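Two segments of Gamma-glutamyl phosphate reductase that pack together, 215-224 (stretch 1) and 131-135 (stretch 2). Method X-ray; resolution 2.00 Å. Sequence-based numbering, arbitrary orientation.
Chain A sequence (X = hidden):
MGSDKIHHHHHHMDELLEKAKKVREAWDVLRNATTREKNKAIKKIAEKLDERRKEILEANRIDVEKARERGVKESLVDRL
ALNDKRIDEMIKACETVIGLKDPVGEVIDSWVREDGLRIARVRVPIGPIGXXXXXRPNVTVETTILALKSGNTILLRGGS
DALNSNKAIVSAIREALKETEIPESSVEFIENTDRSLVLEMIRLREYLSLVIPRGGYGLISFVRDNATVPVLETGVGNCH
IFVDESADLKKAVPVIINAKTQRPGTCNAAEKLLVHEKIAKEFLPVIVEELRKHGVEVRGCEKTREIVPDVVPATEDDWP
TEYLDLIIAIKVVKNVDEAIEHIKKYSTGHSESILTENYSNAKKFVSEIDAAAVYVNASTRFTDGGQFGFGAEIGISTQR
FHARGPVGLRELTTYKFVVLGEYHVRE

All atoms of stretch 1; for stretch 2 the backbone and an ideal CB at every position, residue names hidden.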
ATOM      1  N   GLY A 215      -4.050   7.618   2.265  1.00 33.07           N
ATOM      2  CA  GLY A 215      -5.316   8.210   2.709  1.00 33.81           C
ATOM      3  C   GLY A 215      -6.341   8.160   1.590  1.00 34.35           C
ATOM      4  O   GLY A 215      -6.238   7.315   0.703  1.00 34.98           O
ATOM      5  N   GLY A 216      -7.302   9.075   1.617  1.00 35.08           N
ATOM      6  CA  GLY A 216      -8.387   9.110   0.638  1.00 35.29           C
ATOM      7  C   GLY A 216      -7.931   9.145  -0.807  1.00 35.45           C
ATOM      8  O   GLY A 216      -6.802   9.585  -1.094  1.00 36.18           O
ATOM      9  N   TYR A 217      -8.803   8.717  -1.725  1.00 34.65           N
ATOM     10  CA  TYR A 217      -8.494   8.796  -3.160  1.00 34.34           C
ATOM     11  C   TYR A 217      -8.383  10.238  -3.691  1.00 33.18           C
ATOM     12  O   TYR A 217      -7.698  10.492  -4.691  1.00 32.24           O
ATOM     13  CB  TYR A 217      -9.510   7.993  -3.985  1.00 34.53           C
ATOM     14  CG  TYR A 217      -9.476   6.505  -3.656  1.00 37.09           C
ATOM     15  CD1 TYR A 217      -8.275   5.769  -3.754  1.00 38.63           C
ATOM     16  CD2 TYR A 217     -10.642   5.829  -3.212  1.00 38.23           C
ATOM     17  CE1 TYR A 217      -8.234   4.400  -3.445  1.00 39.10           C
ATOM     18  CE2 TYR A 217     -10.610   4.479  -2.891  1.00 37.83           C
ATOM     19  CZ  TYR A 217      -9.408   3.760  -3.008  1.00 39.82           C
ATOM     20  OH  TYR A 217      -9.364   2.417  -2.702  1.00 39.72           O
ATOM     21  N   GLY A 218      -9.051  11.171  -3.029  1.00 32.45           N
ATOM     22  CA  GLY A 218      -8.982  12.568  -3.416  1.00 32.46           C
ATOM     23  C   GLY A 218      -7.555  13.060  -3.294  1.00 32.30           C
ATOM     24  O   GLY A 218      -7.002  13.632  -4.228  1.00 31.76           O
ATOM     25  N   LEU A 219      -6.956  12.791  -2.143  1.00 31.96           N
ATOM     26  CA  LEU A 219      -5.581  13.170  -1.881  1.00 32.18           C
ATOM     27  C   LEU A 219      -4.580  12.454  -2.804  1.00 32.35           C
ATOM     28  O   LEU A 219      -3.563  13.059  -3.209  1.00 32.14           O
ATOM     29  CB  LEU A 219      -5.250  12.895  -0.423  1.00 32.41           C
ATOM     30  CG  LEU A 219      -3.823  13.187   0.052  1.00 34.02           C
ATOM     31  CD1 LEU A 219      -3.384  14.640  -0.296  1.00 35.70           C
ATOM     32  CD2 LEU A 219      -3.706  12.935   1.556  1.00 34.57           C
ATOM     33  N   ILE A 220      -4.852  11.180  -3.124  1.00 32.13           N
ATOM     34  CA  ILE A 220      -3.925  10.360  -3.936  1.00 31.56           C
ATOM     35  C   ILE A 220      -3.972  10.854  -5.390  1.00 31.31           C
ATOM     36  O   ILE A 220      -2.927  11.061  -6.039  1.00 29.88           O
ATOM     37  CB  ILE A 220      -4.260   8.812  -3.785  1.00 31.94           C
ATOM     38  CG1 ILE A 220      -3.782   8.296  -2.419  1.00 31.21           C
ATOM     39  CG2 ILE A 220      -3.650   7.980  -4.917  1.00 30.99           C
ATOM     40  CD1 ILE A 220      -4.474   7.036  -1.941  1.00 33.07           C
ATOM     41  N   SER A 221      -5.194  11.064  -5.881  1.00 31.56           N
ATOM     42  CA  SER A 221      -5.446  11.668  -7.213  1.00 31.79           C
ATOM     43  C   SER A 221      -4.780  13.054  -7.379  1.00 31.73           C
ATOM     44  O   SER A 221      -4.123  13.338  -8.388  1.00 31.55           O
ATOM     45  CB  SER A 221      -6.957  11.842  -7.429  1.00 32.42           C
ATOM     46  OG  SER A 221      -7.552  12.476  -6.282  1.00 32.22           O
ATOM     47  N   PHE A 222      -4.966  13.913  -6.384  1.00 31.20           N
ATOM     48  CA  PHE A 222      -4.406  15.249  -6.417  1.00 30.83           C
ATOM     49  C   PHE A 222      -2.889  15.198  -6.539  1.00 29.89           C
ATOM     50  O   PHE A 222      -2.297  15.881  -7.393  1.00 29.49           O
ATOM     51  CB  PHE A 222      -4.769  16.016  -5.150  1.00 31.31           C
ATOM     52  CG  PHE A 222      -4.286  17.452  -5.161  1.00 32.49           C
ATOM     53  CD1 PHE A 222      -4.917  18.402  -5.954  1.00 33.68           C
ATOM     54  CD2 PHE A 222      -3.193  17.839  -4.386  1.00 33.54           C
ATOM     55  CE1 PHE A 222      -4.464  19.733  -5.974  1.00 35.29           C
ATOM     56  CE2 PHE A 222      -2.744  19.150  -4.401  1.00 34.25           C
ATOM     57  CZ  PHE A 222      -3.377  20.105  -5.196  1.00 34.20           C
ATOM     58  N   VAL A 223      -2.273  14.379  -5.682  1.00 29.00           N
ATOM     59  CA  VAL A 223      -0.828  14.285  -5.614  1.00 27.68           C
ATOM     60  C   VAL A 223      -0.377  13.690  -6.945  1.00 27.35           C
ATOM     61  O   VAL A 223       0.526  14.220  -7.609  1.00 25.94           O
ATOM     62  CB  VAL A 223      -0.348  13.438  -4.407  1.00 27.93           C
ATOM     63  CG1 VAL A 223       1.079  12.876  -4.632  1.00 27.40           C
ATOM     64  CG2 VAL A 223      -0.386  14.252  -3.118  1.00 27.47           C
ATOM     65  N   ARG A 224      -1.025  12.620  -7.379  1.00 27.24           N
ATOM     66  CA  ARG A 224      -0.555  11.972  -8.601  1.00 27.86           C
ATOM     67  C   ARG A 224      -0.742  12.862  -9.842  1.00 27.97           C
ATOM     68  O   ARG A 224       0.100  12.840 -10.714  1.00 27.89           O
ATOM     69  CB  ARG A 224      -1.142  10.568  -8.821  1.00 27.81           C
ATOM     70  CG  ARG A 224      -0.674   9.887 -10.160  1.00 26.81           C
ATOM     71  CD  ARG A 224       0.833   9.675 -10.282  1.00 28.54           C
ATOM     72  NE  ARG A 224       1.242   9.023 -11.534  1.00 27.97           N
ATOM     73  CZ  ARG A 224       1.441   9.656 -12.701  1.00 29.03           C
ATOM     74  NH1 ARG A 224       1.293  10.974 -12.807  1.00 27.55           N
ATOM     75  NH2 ARG A 224       1.794   8.954 -13.770  1.00 29.60           N
ATOM     76  N   UNK A 131       6.139  11.643   2.445  1.00 16.94           N
ATOM     77  CA  UNK A 131       4.904  10.936   2.738  1.00 17.79           C
ATOM     78  C   UNK A 131       3.810  11.966   3.055  1.00 17.60           C
ATOM     79  O   UNK A 131       3.935  12.763   3.985  1.00 17.35           O
ATOM     80  CB  UNK A 131       5.096   9.958   3.899  1.00 17.79           C
ATOM     81  N   UNK A 132       2.732  11.922   2.278  1.00 18.24           N
ATOM     82  CA  UNK A 132       1.611  12.816   2.456  1.00 19.07           C
ATOM     83  C   UNK A 132       0.437  11.958   2.858  1.00 19.34           C
ATOM     84  O   UNK A 132      -0.035  11.137   2.084  1.00 19.33           O
ATOM     85  CB  UNK A 132       1.317  13.630   1.194  1.00 19.07           C
ATOM     86  N   UNK A 133       0.001  12.132   4.095  1.00 19.38           N
ATOM     87  CA  UNK A 133      -0.961  11.229   4.685  1.00 20.52           C
ATOM     88  C   UNK A 133      -1.934  12.004   5.541  1.00 21.98           C
ATOM     89  O   UNK A 133      -1.818  13.226   5.694  1.00 22.63           O
ATOM     90  CB  UNK A 133      -0.261  10.146   5.508  1.00 20.52           C
ATOM     91  N   UNK A 134      -2.955  11.312   6.011  1.00 25.24           N
ATOM     92  CA  UNK A 134      -4.051  11.961   6.754  1.00 28.10           C
ATOM     93  C   UNK A 134      -3.848  11.649   8.225  1.00 29.24           C
ATOM     94  O   UNK A 134      -2.774  11.962   8.785  1.00 31.13           O
ATOM     95  CB  UNK A 134      -5.425  11.488   6.275  1.00 28.10           C
ATOM     96  N   UNK A 135      -4.817  10.963   8.820  1.00 29.26           N
ATOM     97  CA  UNK A 135      -5.016  10.977  10.245  1.00 30.01           C
ATOM     98  C   UNK A 135      -4.494   9.765  11.062  1.00 29.23           C
ATOM     99  O   UNK A 135      -4.567   9.820  12.290  1.00 30.28           O
ATOM    100  CB  UNK A 135      -6.519  11.121  10.492  1.00 30.01           C
TER

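Position 131 has extended backbone angles (phi/psi -110/122), and no atom of stretch 1 lies within 5.5 Å of its ideal CB. Stretch 1 therefore sets almost no limit here; the extended backbone is compatible with many residues, beta-branched ones included. The deposited residue is Ile-131, whose side chain does not contact stretch 1.

Position 132 is also extended (-115/112), but its CA-to-CB bond points toward the helix that begins at Tyr-217. The ideal CB lies 4.7 Å from Val-223 CG2 and 5.0 Å from Leu-219 CD1, two methyls one helical turn apart. With only carbon on offer and a gap too wide for a CB alone to close, an aliphatic side chain such as valine, leucine, isoleucine or methionine would suit, the longer ones reaching further. The residue is Ile-132 (chi1 m, chi2 t). Its CG2 packs 3.9 Å from Leu-219 CD1, while its CD1 lies 4.0 Å from Val-223 CG2, so the two branches meet successive turns of the helix.

At position 133 the CA-to-CB bond points away, although the CA is 5.7 Å from the CA of Gly-215. Stretch 1 thus meets the backbone here and leaves the side chain undetermined; small, polar or aromatic residues are all admissible. It is Tyr-133. Leu-219 CD2 comes within 4.5 Å of its backbone C, and its OH is hydrogen-bonded elsewhere in the structure.

Position 134 points toward stretch 1 again, its ideal CB 4.8 Å from Gly-215 CA and 5.2 Å from Leu-219 CD2. Beyond lies the start of the helix, where Gly-216 occupies the N-cap and peptide N-H groups remain free of helical partners. An acceptor would suit, so glutamate or glutamine is plausible, with aspartate or asparagine shorter alternatives. The residue is Glu-134. Its OE2 accepts a weak hydrogen bond from Gly-216 N (3.4 Å, N-H...O angle 155°). Water 1 extends the contact, donating to Glu-134 OE2 at 2.8 Å and accepting from Leu-219 N at 3.2 Å. The aliphatic part also packs: Glu-134 CG is 3.7 Å from Gly-215 CA. An ideal CB on Gly-215 would fall 2.4 Å from that CG, a clash, and the backbone angles of Gly-215 (115/-154) independently call for glycine. Leu-219 CD2 approaches Glu-134 CD to 3.7 Å.

Position 135 has no stretch 1 atom within 5.5 Å of its ideal CB, so many residues would fit. It is Ser-135, whose side chain makes no contact with stretch 1.

Stretch 2 131-135: IIYES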
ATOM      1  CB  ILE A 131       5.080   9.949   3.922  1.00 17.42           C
ATOM      2  CG1 ILE A 131       6.250   8.999   3.669  1.00 18.49           C
ATOM      3  CG2 ILE A 131       3.828   9.165   4.125  1.00 18.24           C
ATOM      4  CD1 ILE A 131       5.973   7.910   2.610  1.00 19.17           C
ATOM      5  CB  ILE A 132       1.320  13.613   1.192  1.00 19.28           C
ATOM      6  CG1 ILE A 132       2.564  14.422   0.802  1.00 21.41           C
ATOM      7  CG2 ILE A 132       0.135  14.550   1.447  1.00 20.94           C
ATOM      8  CD1 ILE A 132       2.721  14.655  -0.651  1.00 24.56           C
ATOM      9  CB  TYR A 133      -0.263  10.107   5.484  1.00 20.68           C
ATOM     10  CG  TYR A 133       0.642  10.540   6.639  1.00 18.29           C
ATOM     11  CD1 TYR A 133       0.293  10.275   7.946  1.00 18.94           C
ATOM     12  CD2 TYR A 133       1.872  11.148   6.414  1.00 18.46           C
ATOM     13  CE1 TYR A 133       1.124  10.626   9.025  1.00 19.22           C
ATOM     14  CE2 TYR A 133       2.698  11.538   7.505  1.00 18.01           C
ATOM     15  CZ  TYR A 133       2.322  11.261   8.790  1.00 16.48           C
ATOM     16  OH  TYR A 133       3.121  11.588   9.866  1.00 19.10           O
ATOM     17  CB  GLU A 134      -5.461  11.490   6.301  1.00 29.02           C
ATOM     18  CG  GLU A 134      -5.698  11.243   4.829  1.00 32.12           C
ATOM     19  CD  GLU A 134      -6.369  12.392   4.126  1.00 37.58           C
ATOM     20  OE1 GLU A 134      -6.021  13.559   4.434  1.00 42.44           O
ATOM     21  OE2 GLU A 134      -7.213  12.115   3.234  1.00 40.47           O
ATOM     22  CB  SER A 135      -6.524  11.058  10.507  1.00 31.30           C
ATOM     23  OG  SER A 135      -7.082   9.732  10.625  1.00 34.37           O
TER
HETATM   24  O   HOH W   1      -8.399  12.540   0.718  1.00 47.92           O
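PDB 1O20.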